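Local atomic coordinates of nitrogenase molybdenum-iron protein alpha chain (Clostridium pasteurianum, PDB entry 4WES), a protein that forms, with the beta chain, the molybdenum-iron component of nitrogenase, which reduces dinitrogen to ammonia at an iron-molybdenum cofactor. Residues 217-229 with 482-495. Numbering follows the deposited sequence.
Sequences NIGGDAWEMDRVL and HSYDYNGPYAGFRG. With HCA (3-hydroxy-3-carboxy-adipic acid), chain E; ICS (iron-sulfur-molybdenum cluster with interstitial carbon), chain F.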
loop_
_atom_site.group_PDB
_atom_site.type_symbol
_atom_site.label_atom_id
_atom_site.label_comp_id
_atom_site.label_asym_id
_atom_site.label_seq_id
_atom_site.Cartn_x
_atom_site.Cartn_y
_atom_site.Cartn_z
ATOM N N ASN A 217 -26.432 2.945 -19.785
ATOM C CA ASN A 217 -25.911 1.959 -18.839
ATOM C C ASN A 217 -24.818 2.500 -17.932
ATOM O O ASN A 217 -23.871 1.795 -17.583
ATOM C CB ASN A 217 -25.413 0.683 -19.547
ATOM C CG ASN A 217 -25.362 -0.508 -18.608
ATOM O OD1 ASN A 217 -26.181 -0.622 -17.692
ATOM N ND2 ASN A 217 -24.441 -1.428 -18.846
ATOM N N ILE A 218 -24.975 3.757 -17.499
ATOM C CA ILE A 218 -24.011 4.312 -16.556
ATOM C C ILE A 218 -24.113 3.548 -15.245
ATOM O O ILE A 218 -25.190 3.397 -14.684
ATOM C CB ILE A 218 -24.256 5.802 -16.340
ATOM C CG1 ILE A 218 -24.280 6.592 -17.672
ATOM C CG2 ILE A 218 -23.229 6.369 -15.364
ATOM C CD1 ILE A 218 -23.072 6.393 -18.583
ATOM N N GLY A 219 -22.983 3.034 -14.778
ATOM C CA GLY A 219 -22.972 2.270 -13.541
ATOM C C GLY A 219 -23.854 1.045 -13.527
ATOM O O GLY A 219 -24.194 0.571 -12.451
ATOM N N GLY A 220 -24.233 0.504 -14.692
ATOM C CA GLY A 220 -25.112 -0.637 -14.726
ATOM C C GLY A 220 -26.597 -0.351 -14.716
ATOM O O GLY A 220 -27.387 -1.316 -14.621
ATOM N N ASP A 221 -26.996 0.881 -14.887
ATOM C CA ASP A 221 -28.421 1.238 -14.877
ATOM C C ASP A 221 -29.266 0.394 -15.860
ATOM O O ASP A 221 -30.391 0.029 -15.524
ATOM C CB ASP A 221 -28.609 2.707 -15.263
ATOM C CG ASP A 221 -28.355 3.707 -14.172
ATOM O OD1 ASP A 221 -28.117 3.328 -12.997
ATOM O OD2 ASP A 221 -28.361 4.921 -14.541
ATOM N N ALA A 222 -28.771 0.205 -17.078
ATOM C CA ALA A 222 -29.578 -0.461 -18.097
ATOM C C ALA A 222 -29.791 -1.925 -17.744
ATOM O O ALA A 222 -30.883 -2.484 -17.934
ATOM C CB ALA A 222 -28.945 -0.358 -19.457
ATOM N N TRP A 223 -28.750 -2.583 -17.215
ATOM C CA TRP A 223 -28.908 -3.968 -16.808
ATOM C C TRP A 223 -29.961 -4.113 -15.719
ATOM O O TRP A 223 -30.695 -5.110 -15.675
ATOM C CB TRP A 223 -27.574 -4.561 -16.374
ATOM C CG TRP A 223 -26.587 -4.668 -17.485
ATOM C CD1 TRP A 223 -26.859 -4.959 -18.808
ATOM C CD2 TRP A 223 -25.170 -4.513 -17.401
ATOM N NE1 TRP A 223 -25.697 -5.022 -19.530
ATOM C CE2 TRP A 223 -24.647 -4.752 -18.700
ATOM C CE3 TRP A 223 -24.277 -4.229 -16.359
ATOM C CZ2 TRP A 223 -23.316 -4.657 -18.981
ATOM C CZ3 TRP A 223 -22.926 -4.130 -16.651
ATOM C CH2 TRP A 223 -22.464 -4.368 -17.955
ATOM N N GLU A 224 -30.058 -3.125 -14.835
ATOM C CA GLU A 224 -31.062 -3.181 -13.776
ATOM C C GLU A 224 -32.476 -2.978 -14.332
ATOM O O GLU A 224 -33.398 -3.683 -13.897
ATOM C CB GLU A 224 -30.698 -2.172 -12.670
ATOM C CG GLU A 224 -31.768 -2.017 -11.602
ATOM C CD GLU A 224 -32.170 -3.251 -10.814
ATOM O OE1 GLU A 224 -33.200 -3.153 -10.117
ATOM O OE2 GLU A 224 -31.447 -4.284 -10.885
ATOM N N MET A 225 -32.671 -2.031 -15.240
ATOM C CA MET A 225 -33.942 -1.857 -15.954
ATOM C C MET A 225 -34.337 -3.163 -16.615
ATOM O O MET A 225 -35.488 -3.627 -16.553
ATOM C CB MET A 225 -33.802 -0.788 -17.060
ATOM C CG MET A 225 -33.561 0.628 -16.549
ATOM S SD MET A 225 -33.360 1.826 -17.896
ATOM C CE MET A 225 -32.509 3.124 -17.021
ATOM N N ASP A 226 -33.368 -3.710 -17.364
ATOM C CA ASP A 226 -33.648 -4.909 -18.160
ATOM C C ASP A 226 -34.050 -6.054 -17.276
ATOM O O ASP A 226 -34.911 -6.871 -17.637
ATOM C CB ASP A 226 -32.436 -5.313 -19.017
ATOM C CG ASP A 226 -32.127 -4.308 -20.099
ATOM O OD1 ASP A 226 -32.892 -3.334 -20.278
ATOM O OD2 ASP A 226 -31.102 -4.530 -20.779
ATOM N N ARG A 227 -33.432 -6.202 -16.108
ATOM C CA ARG A 227 -33.766 -7.294 -15.190
ATOM C C ARG A 227 -35.262 -7.294 -14.894
ATOM O O ARG A 227 -35.926 -8.352 -14.941
ATOM C CB ARG A 227 -32.971 -7.101 -13.890
ATOM C CG ARG A 227 -33.192 -8.194 -12.862
ATOM C CD ARG A 227 -32.452 -7.930 -11.575
ATOM N NE ARG A 227 -32.958 -6.778 -10.856
ATOM C CZ ARG A 227 -34.073 -6.751 -10.126
ATOM N NH1 ARG A 227 -34.793 -7.859 -9.969
ATOM N NH2 ARG A 227 -34.497 -5.626 -9.577
ATOM N N VAL A 228 -35.788 -6.118 -14.575
ATOM C CA VAL A 228 -37.205 -5.997 -14.224
ATOM C C VAL A 228 -38.106 -6.155 -15.437
ATOM O O VAL A 228 -39.129 -6.838 -15.377
ATOM C CB VAL A 228 -37.490 -4.673 -13.464
ATOM C CG1 VAL A 228 -38.943 -4.459 -13.213
ATOM C CG2 VAL A 228 -36.771 -4.753 -12.143
ATOM N N LEU A 229 -37.733 -5.553 -16.561
ATOM C CA LEU A 229 -38.550 -5.658 -17.773
ATOM C C LEU A 229 -38.643 -7.107 -18.224
ATOM O O LEU A 229 -39.730 -7.578 -18.623
ATOM C CB LEU A 229 -37.955 -4.782 -18.881
ATOM C CG LEU A 229 -38.049 -3.281 -18.633
ATOM C CD1 LEU A 229 -37.243 -2.502 -19.664
ATOM C CD2 LEU A 229 -39.487 -2.829 -18.591
ATOM N N HIS A 482 -23.756 12.609 -12.580
ATOM C CA HIS A 482 -23.254 12.059 -13.829
ATOM C C HIS A 482 -22.568 10.712 -13.558
ATOM O O HIS A 482 -23.016 9.650 -14.000
ATOM C CB HIS A 482 -22.269 12.971 -14.569
ATOM C CG HIS A 482 -22.672 14.384 -14.823
ATOM N ND1 HIS A 482 -22.866 14.891 -16.096
ATOM C CD2 HIS A 482 -22.744 15.443 -13.970
ATOM C CE1 HIS A 482 -23.023 16.199 -16.004
ATOM N NE2 HIS A 482 -22.964 16.556 -14.727
ATOM N N SER A 483 -21.480 10.756 -12.801
ATOM C CA SER A 483 -20.664 9.583 -12.540
ATOM C C SER A 483 -21.149 8.711 -11.404
ATOM O O SER A 483 -20.580 7.630 -11.158
ATOM C CB SER A 483 -19.236 9.974 -12.200
ATOM O OG SER A 483 -19.209 10.567 -10.888
ATOM N N TYR A 484 -22.134 9.207 -10.654
ATOM C CA TYR A 484 -22.660 8.472 -9.502
ATOM C C TYR A 484 -21.606 8.232 -8.433
ATOM O O TYR A 484 -21.731 7.325 -7.624
ATOM C CB TYR A 484 -23.322 7.160 -9.893
ATOM C CG TYR A 484 -24.453 7.226 -10.888
ATOM C CD1 TYR A 484 -25.218 8.362 -11.073
ATOM C CD2 TYR A 484 -24.825 6.083 -11.591
ATOM C CE1 TYR A 484 -26.310 8.368 -11.912
ATOM C CE2 TYR A 484 -25.919 6.082 -12.438
ATOM C CZ TYR A 484 -26.682 7.218 -12.569
ATOM O OH TYR A 484 -27.832 7.257 -13.354
ATOM N N ASP A 485 -20.556 9.068 -8.401
ATOM C CA ASP A 485 -19.454 8.834 -7.488
ATOM C C ASP A 485 -18.982 7.391 -7.565
ATOM O O ASP A 485 -18.585 6.771 -6.598
ATOM C CB ASP A 485 -19.825 9.236 -6.058
ATOM C CG ASP A 485 -19.890 10.742 -5.908
ATOM O OD1 ASP A 485 -21.022 11.283 -5.790
ATOM O OD2 ASP A 485 -18.816 11.407 -5.914
ATOM N N TYR A 486 -18.962 6.836 -8.795
ATOM C CA TYR A 486 -18.279 5.573 -9.046
ATOM C C TYR A 486 -19.054 4.400 -8.421
ATOM O O TYR A 486 -18.463 3.374 -8.118
ATOM C CB TYR A 486 -16.753 5.633 -8.628
ATOM C CG TYR A 486 -16.244 7.016 -8.947
ATOM C CD1 TYR A 486 -16.226 7.490 -10.241
ATOM C CD2 TYR A 486 -15.912 7.911 -7.942
ATOM C CE1 TYR A 486 -15.926 8.772 -10.545
ATOM C CE2 TYR A 486 -15.606 9.231 -8.230
ATOM C CZ TYR A 486 -15.645 9.668 -9.521
ATOM O OH TYR A 486 -15.379 11.001 -9.772
ATOM N N ASN A 487 -20.367 4.586 -8.350
ATOM C CA ASN A 487 -21.327 3.613 -7.854
ATOM C C ASN A 487 -22.385 3.298 -8.924
ATOM O O ASN A 487 -22.348 3.793 -10.041
ATOM C CB ASN A 487 -22.035 4.161 -6.610
ATOM C CG ASN A 487 -21.075 4.472 -5.498
ATOM O OD1 ASN A 487 -20.261 3.633 -5.109
ATOM N ND2 ASN A 487 -21.123 5.718 -4.993
ATOM N N GLY A 488 -23.338 2.462 -8.562
ATOM C CA GLY A 488 -24.452 2.151 -9.431
ATOM C C GLY A 488 -24.752 0.668 -9.478
ATOM O O GLY A 488 -23.926 -0.142 -9.064
ATOM N N PRO A 489 -25.911 0.304 -9.981
ATOM C CA PRO A 489 -26.884 1.182 -10.638
ATOM C C PRO A 489 -27.567 2.121 -9.657
ATOM O O PRO A 489 -27.760 1.759 -8.493
ATOM C CB PRO A 489 -27.902 0.182 -11.214
ATOM C CG PRO A 489 -27.793 -1.018 -10.332
ATOM C CD PRO A 489 -26.339 -1.107 -10.026
ATOM N N TYR A 490 -27.968 3.291 -10.156
ATOM C CA TYR A 490 -28.872 4.165 -9.413
ATOM C C TYR A 490 -30.281 4.154 -10.018
ATOM O O TYR A 490 -31.200 4.590 -9.347
ATOM C CB TYR A 490 -28.344 5.594 -9.335
ATOM C CG TYR A 490 -27.218 5.793 -8.337
ATOM C CD1 TYR A 490 -26.741 4.781 -7.470
ATOM C CD2 TYR A 490 -26.626 7.062 -8.206
ATOM C CE1 TYR A 490 -25.743 5.022 -6.556
ATOM C CE2 TYR A 490 -25.623 7.302 -7.248
ATOM C CZ TYR A 490 -25.212 6.251 -6.424
ATOM O OH TYR A 490 -24.221 6.430 -5.458
ATOM N N ALA A 491 -30.445 3.597 -11.232
ATOM C CA ALA A 491 -31.781 3.380 -11.802
ATOM C C ALA A 491 -32.380 2.073 -11.310
ATOM O O ALA A 491 -31.680 1.186 -10.833
ATOM C CB ALA A 491 -31.673 3.373 -13.336
ATOM N N GLY A 492 -33.681 1.950 -11.523
ATOM C CA GLY A 492 -34.400 0.734 -11.167
ATOM C C GLY A 492 -34.592 0.574 -9.665
ATOM O O GLY A 492 -34.191 1.432 -8.861
ATOM N N PHE A 493 -35.209 -0.541 -9.287
ATOM C CA PHE A 493 -35.534 -0.755 -7.897
ATOM C C PHE A 493 -34.286 -0.923 -7.045
ATOM O O PHE A 493 -34.193 -0.345 -5.964
ATOM C CB PHE A 493 -36.432 -1.980 -7.758
ATOM C CG PHE A 493 -37.839 -1.760 -8.239
ATOM C CD1 PHE A 493 -38.723 -0.968 -7.538
ATOM C CD2 PHE A 493 -38.302 -2.379 -9.383
ATOM C CE1 PHE A 493 -40.026 -0.795 -7.974
ATOM C CE2 PHE A 493 -39.599 -2.219 -9.810
ATOM C CZ PHE A 493 -40.461 -1.413 -9.115
ATOM N N ARG A 494 -33.337 -1.739 -7.499
ATOM C CA ARG A 494 -32.085 -1.877 -6.744
ATOM C C ARG A 494 -31.307 -0.572 -6.730
ATOM O O ARG A 494 -30.558 -0.294 -5.760
ATOM C CB ARG A 494 -31.201 -2.981 -7.295
ATOM C CG ARG A 494 -31.835 -4.321 -7.074
ATOM C CD ARG A 494 -30.969 -5.429 -7.585
ATOM N NE ARG A 494 -31.662 -6.698 -7.474
ATOM C CZ ARG A 494 -31.244 -7.800 -8.071
ATOM N NH1 ARG A 494 -30.117 -7.781 -8.771
ATOM N NH2 ARG A 494 -31.944 -8.909 -7.959
ATOM N N GLY A 495 -31.463 0.236 -7.769
ATOM C CA GLY A 495 -30.822 1.537 -7.807
ATOM C C GLY A 495 -31.285 2.493 -6.728
ATOM O O GLY A 495 -30.482 3.280 -6.229
HETATM C C1 HCA E . -19.512 15.171 -20.778
HETATM C C2 HCA E . -19.398 13.910 -19.916
HETATM C C3 HCA E . -19.967 14.065 -18.508
HETATM C C4 HCA E . -18.996 14.795 -17.560
HETATM C C5 HCA E . -19.532 14.659 -16.124
HETATM C C6 HCA E . -19.068 15.624 -15.074
HETATM C C7 HCA E . -20.231 12.675 -17.926
HETATM O O1 HCA E . -20.376 16.016 -20.508
HETATM O O2 HCA E . -18.746 15.289 -21.748
HETATM O O3 HCA E . -18.846 15.171 -13.909
HETATM O O4 HCA E . -18.934 16.833 -15.369
HETATM O O5 HCA E . -21.371 12.454 -17.462
HETATM O O6 HCA E . -19.299 11.859 -17.885
HETATM O O7 HCA E . -21.181 14.801 -18.541
HETATM FE FE1 ICS F . -28.949 12.394 -21.559
HETATM MO MO1 ICS F . -23.061 13.740 -18.108
HETATM FE FE2 ICS F . -26.570 13.569 -21.716
HETATM FE FE3 ICS F . -26.833 11.271 -20.376
HETATM FE FE4 ICS F . -27.920 13.504 -19.432
HETATM FE FE5 ICS F . -25.737 14.034 -18.160
HETATM FE FE6 ICS F . -24.390 14.035 -20.421
HETATM FE FE7 ICS F . -24.654 11.826 -19.092
HETATM C CX ICS F . -26.069 13.054 -19.856
HETATM S S1A ICS F . -28.520 14.646 -21.334
HETATM S S1B ICS F . -24.266 15.604 -18.845
HETATM S S2A ICS F . -27.141 11.568 -22.627
HETATM S S2B ICS F . -24.768 14.620 -22.491
HETATM S S3A ICS F . -27.814 14.610 -17.497
HETATM S S3B ICS F . -22.788 12.523 -20.128
HETATM S S4A ICS F . -28.901 11.430 -19.460
HETATM S S4B ICS F . -24.665 12.473 -16.966
HETATM S S5A ICS F . -25.364 9.795 -19.567
#
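Asp221 OD1 takes two backbone N-H groups from the loop across it. Tyr490 N donates to Asp221 OD1 at 2.8 Å, nearly along its C-O bond. Ala491 N comes from above the carboxylate plane in a straighter bond, 163° at the hydrogen. Tyr484 OH donates to the syn lone pair of Asp221 OD2 at 2.7 Å. Three bonds thus fix the rotation of this buried carboxylate, and Ala491 CB packs against its carbon. Tyr351 is a second partner of the Tyr484 hydroxyl.

One helical turn on, Glu224 has CG anti to its backbone N (chi1 173°), and with a bend at chi2 this sets the carboxylate at the first turn of helix 492-507. There Glu224 OE1 accepts from Arg494 N at 3.0 Å. Arg227 grips the same carboxylate side-on, NE to OE2 and NH2 to OE1. Arg494 N and Arg227 NH2 approach OE1 from opposite faces of its plane. The guanidinium of Arg494 lies flat on that of Arg227, centres 3.7 Å apart and planes at 2°. Glu224, and Glu319 on Arg227 NH1, probably offset the like charges. Val228 CG2 covers the other face of the Arg227 guanidinium and also meets the ring edge of Phe493 at CD2.

The backbones come close at Gly219 and Gly488, where Gly219 O lies against the cis peptide between Gly488 and Pro489. Ile218 CG2 packs on Tyr484 CE2 at 4.0 Å, while its CG1 faces cluster sulfur S5A. At the far end His482 ND1 binds molybdenum at 2.3 Å, and homocitrate chelates the same metal through O5 and O7. The contact ties helix 221-232 to the loop bearing the histidine ligand of the nitrogenase iron-molybdenum cofactor site.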